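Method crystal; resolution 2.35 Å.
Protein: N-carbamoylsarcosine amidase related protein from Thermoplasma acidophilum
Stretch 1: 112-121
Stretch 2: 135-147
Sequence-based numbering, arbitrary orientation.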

# COMPACT_ATOMS: atom_id res chain seq x y z
N THR A 112 2.41 17.54 -8.56
CA THR A 112 3.73 17.43 -9.16
C THR A 112 4.74 17.30 -8.04
O THR A 112 4.68 18.07 -7.06
CB THR A 112 4.06 18.67 -9.97
OG1 THR A 112 3.03 18.87 -10.95
CG2 THR A 112 5.43 18.53 -10.71
N VAL A 113 5.66 16.35 -8.17
CA VAL A 113 6.76 16.24 -7.22
C VAL A 113 8.01 16.74 -7.86
O VAL A 113 8.30 16.44 -9.02
CB VAL A 113 6.98 14.78 -6.69
CG1 VAL A 113 5.79 14.38 -5.78
CG2 VAL A 113 7.18 13.81 -7.82
N VAL A 114 8.75 17.55 -7.12
CA VAL A 114 10.08 17.96 -7.57
C VAL A 114 11.08 17.21 -6.75
O VAL A 114 11.03 17.28 -5.52
CB VAL A 114 10.31 19.46 -7.41
CG1 VAL A 114 11.69 19.82 -7.94
CG2 VAL A 114 9.22 20.22 -8.14
N LEU A 115 11.96 16.49 -7.41
CA LEU A 115 12.87 15.54 -6.74
C LEU A 115 14.32 16.01 -6.76
O LEU A 115 14.86 16.33 -7.81
CB LEU A 115 12.81 14.17 -7.45
CG LEU A 115 11.48 13.46 -7.48
CD1 LEU A 115 11.59 12.15 -8.28
CD2 LEU A 115 11.00 13.20 -6.06
N ILE A 116 14.94 16.07 -5.60
CA ILE A 116 16.37 16.28 -5.51
C ILE A 116 16.96 15.32 -4.48
O ILE A 116 16.22 14.74 -3.65
CB ILE A 116 16.66 17.75 -5.12
CG1 ILE A 116 16.26 18.06 -3.69
CG2 ILE A 116 15.95 18.72 -6.08
CD1 ILE A 116 16.61 19.50 -3.27
N GLY A 117 18.28 15.14 -4.53
CA GLY A 117 19.01 14.36 -3.52
C GLY A 117 19.75 13.14 -4.06
O GLY A 117 20.11 13.08 -5.22
N LEU A 118 19.89 12.14 -3.20
CA LEU A 118 20.75 10.97 -3.42
C LEU A 118 19.96 9.68 -3.55
O LEU A 118 19.21 9.32 -2.63
CB LEU A 118 21.72 10.82 -2.23
CG LEU A 118 22.45 12.13 -2.00
CD1 LEU A 118 23.45 11.97 -0.91
CD2 LEU A 118 23.07 12.65 -3.35
N ASP A 119 20.09 8.97 -4.67
CA ASP A 119 20.76 9.44 -5.89
C ASP A 119 19.95 9.01 -7.09
O ASP A 119 18.99 8.24 -6.96
CB ASP A 119 22.20 8.91 -5.98
CG ASP A 119 22.30 7.43 -5.73
OD1 ASP A 119 21.66 6.68 -6.50
OD2 ASP A 119 23.04 7.03 -4.80
N ALA A 120 20.36 9.50 -8.25
CA ALA A 120 19.70 9.23 -9.53
C ALA A 120 19.51 7.74 -9.92
O ALA A 120 18.65 7.39 -10.75
CB ALA A 120 20.48 9.98 -10.65
N ASP A 121 20.34 6.87 -9.37
CA ASP A 121 20.29 5.45 -9.70
C ASP A 121 19.39 4.63 -8.80
O ASP A 121 18.81 3.63 -9.24
CB ASP A 121 21.70 4.86 -9.57
CG ASP A 121 22.45 4.95 -10.84
OD1 ASP A 121 21.99 5.66 -11.77
OD2 ASP A 121 23.51 4.30 -10.93
N ASN A 135 0.18 8.82 -9.93
CA ASN A 135 -0.35 9.86 -10.81
C ASN A 135 0.14 11.29 -10.56
O ASN A 135 -0.50 12.24 -10.98
CB ASN A 135 -1.89 9.83 -10.79
CG ASN A 135 -2.54 10.31 -12.10
OD1 ASN A 135 -2.09 9.97 -13.21
ND2 ASN A 135 -3.63 11.08 -11.98
N TYR A 136 1.27 11.44 -9.88
CA TYR A 136 1.99 12.70 -9.84
C TYR A 136 2.74 12.94 -11.14
O TYR A 136 3.17 11.99 -11.80
CB TYR A 136 2.99 12.71 -8.68
CG TYR A 136 2.32 12.60 -7.35
CD1 TYR A 136 1.70 13.72 -6.79
CD2 TYR A 136 2.22 11.40 -6.69
CE1 TYR A 136 1.03 13.64 -5.59
CE2 TYR A 136 1.53 11.30 -5.48
CZ TYR A 136 0.95 12.42 -4.94
OH TYR A 136 0.28 12.36 -3.75
N ARG A 137 2.90 14.21 -11.51
CA ARG A 137 3.91 14.58 -12.51
C ARG A 137 5.24 14.73 -11.80
O ARG A 137 5.28 14.96 -10.58
CB ARG A 137 3.59 15.89 -13.23
CG ARG A 137 2.30 15.86 -14.05
CD ARG A 137 2.39 14.95 -15.30
NE ARG A 137 3.57 15.23 -16.14
CZ ARG A 137 3.78 16.34 -16.87
NH1 ARG A 137 2.89 17.35 -16.88
NH2 ARG A 137 4.89 16.46 -17.61
N ILE A 138 6.33 14.57 -12.56
CA ILE A 138 7.65 14.48 -11.99
C ILE A 138 8.63 15.47 -12.61
O ILE A 138 8.74 15.55 -13.83
CB ILE A 138 8.24 13.07 -12.14
CG1 ILE A 138 7.33 12.01 -11.46
CG2 ILE A 138 9.69 13.04 -11.56
CD1 ILE A 138 7.51 10.51 -11.92
N ILE A 139 9.37 16.18 -11.76
CA ILE A 139 10.43 17.06 -12.16
C ILE A 139 11.64 16.67 -11.35
O ILE A 139 11.51 16.39 -10.16
CB ILE A 139 10.07 18.56 -11.82
CG1 ILE A 139 8.83 18.99 -12.62
CG2 ILE A 139 11.27 19.51 -12.06
CD1 ILE A 139 8.33 20.41 -12.28
N VAL A 140 12.79 16.63 -12.00
CA VAL A 140 14.06 16.37 -11.36
C VAL A 140 15.05 17.52 -11.60
O VAL A 140 15.19 17.99 -12.71
CB VAL A 140 14.67 15.07 -11.91
CG1 VAL A 140 15.92 14.68 -11.11
CG2 VAL A 140 13.64 13.97 -11.86
N VAL A 141 15.70 18.00 -10.54
CA VAL A 141 16.68 19.07 -10.65
C VAL A 141 18.08 18.49 -10.82
O VAL A 141 18.74 18.21 -9.84
CB VAL A 141 16.61 19.97 -9.40
CG1 VAL A 141 17.56 21.18 -9.52
CG2 VAL A 141 15.17 20.41 -9.20
N GLU A 142 18.51 18.33 -12.08
CA GLU A 142 19.72 17.58 -12.42
C GLU A 142 20.95 17.90 -11.57
O GLU A 142 21.63 16.99 -11.11
CB GLU A 142 20.07 17.71 -13.92
CG GLU A 142 20.37 19.12 -14.42
CD GLU A 142 20.69 19.20 -15.94
OE1 GLU A 142 20.83 18.17 -16.62
OE2 GLU A 142 20.81 20.33 -16.45
N ASP A 143 21.20 19.18 -11.32
CA ASP A 143 22.39 19.61 -10.60
C ASP A 143 22.25 19.42 -9.13
O ASP A 143 23.23 19.54 -8.38
CB ASP A 143 22.79 21.08 -10.91
CG ASP A 143 21.69 22.07 -10.64
OD1 ASP A 143 20.50 21.75 -10.88
OD2 ASP A 143 22.01 23.18 -10.18
N ALA A 144 21.04 19.11 -8.71
CA ALA A 144 20.80 18.80 -7.31
C ALA A 144 20.63 17.29 -7.10
O ALA A 144 20.26 16.86 -6.03
CB ALA A 144 19.60 19.57 -6.80
N VAL A 145 20.97 16.50 -8.11
CA VAL A 145 20.96 15.03 -7.99
C VAL A 145 22.31 14.47 -8.41
O VAL A 145 22.89 14.92 -9.39
CB VAL A 145 19.83 14.43 -8.83
CG1 VAL A 145 19.91 12.92 -8.91
CG2 VAL A 145 18.49 14.85 -8.24
N ALA A 146 22.81 13.48 -7.67
CA ALA A 146 24.08 12.82 -8.01
C ALA A 146 23.86 11.43 -8.55
O ALA A 146 23.15 10.67 -7.92
CB ALA A 146 24.94 12.72 -6.78
N ALA A 147 24.51 11.09 -9.67
CA ALA A 147 24.52 9.70 -10.17
C ALA A 147 25.45 8.82 -9.32
O ALA A 147 26.27 9.35 -8.54
CB ALA A 147 24.95 9.66 -11.64

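The peptide bond between Leu118 and Asp119 is cis, and it lies just where stretch 1 leaves its regular pairing with stretch 2. Past this bond a backbone contact remains at Ala120, whose N donates a hydrogen bond to Ala146 O at 3.0 Å; the position of that oxygen is less certain than most, because the model sets it too near a neighbouring atom. Within stretch 1, Asp119 OD1 accepts a hydrogen bond from Asp121 N at 3.2 Å.

Before stretch 1 turns its corner at Gly117, strands 112-116 and 137-141 run parallel, with 24° between their directions. The bonding alternates as parallel pairing requires, odd-numbered residues of stretch 1 using both N and O: Val113 N donates to Arg137 O (2.8 Å), Ile139 N to Val113 O (3.0 Å), and Leu115 N to Ile139 O (2.8 Å). The next rung, Val141 N to Leu115 O, is weak at 3.3 Å although nearly straight at 168°. Between the rungs, CA-H groups approach the same carbonyls, with Thr112 CA 3.2 Å from Arg137 O and Val114 CA 3.3 Å from Ile139 O.

Stretch 2 then turns a corner through two overlapping type I turns, Val141 to Ala144 and Glu142 to Val145, closed by Ala144 N to Val141 O (2.7 Å) and Val145 N to Glu142 O (3.1 Å). The register shifts accordingly: Leu115 pairs with Val140, but Gly117 pairs with Val145, so stretch 2 spends three more residues than stretch 1 between these pairs. Gly117 N reaches Ala144 O at 3.0 Å and restores the bonding after the turns. Its phi/psi of 119/-151 would jam a CB against the preceding carbonyl, so the backbone alone calls for glycine here.

Side chains fill both faces of the sheet. On one, Thr112 CG2 lies 3.8 Å from Ile139 CD1, and Val114 CG2 lies 4.1 Å from Ile139 CB. On the other, Val113 CG2 meets Ile138 CG1 at 4.1 Å and Leu115 CD1 meets Ile138 CG2 at 3.9 Å, so Ile138 touches two successive residues of that face. Ile116 points sideways at the corner, where its CG2 packs against Val141 CB (3.6 Å) and Ala144 CB (3.8 Å). Farther on, Leu118 CD2 reaches Ala146 CB at 3.9 Å, while Ala120 CB closes on Val145 CG1 at 3.5 Å, adding an apolar contact beside the hydrogen bond made by its own backbone N.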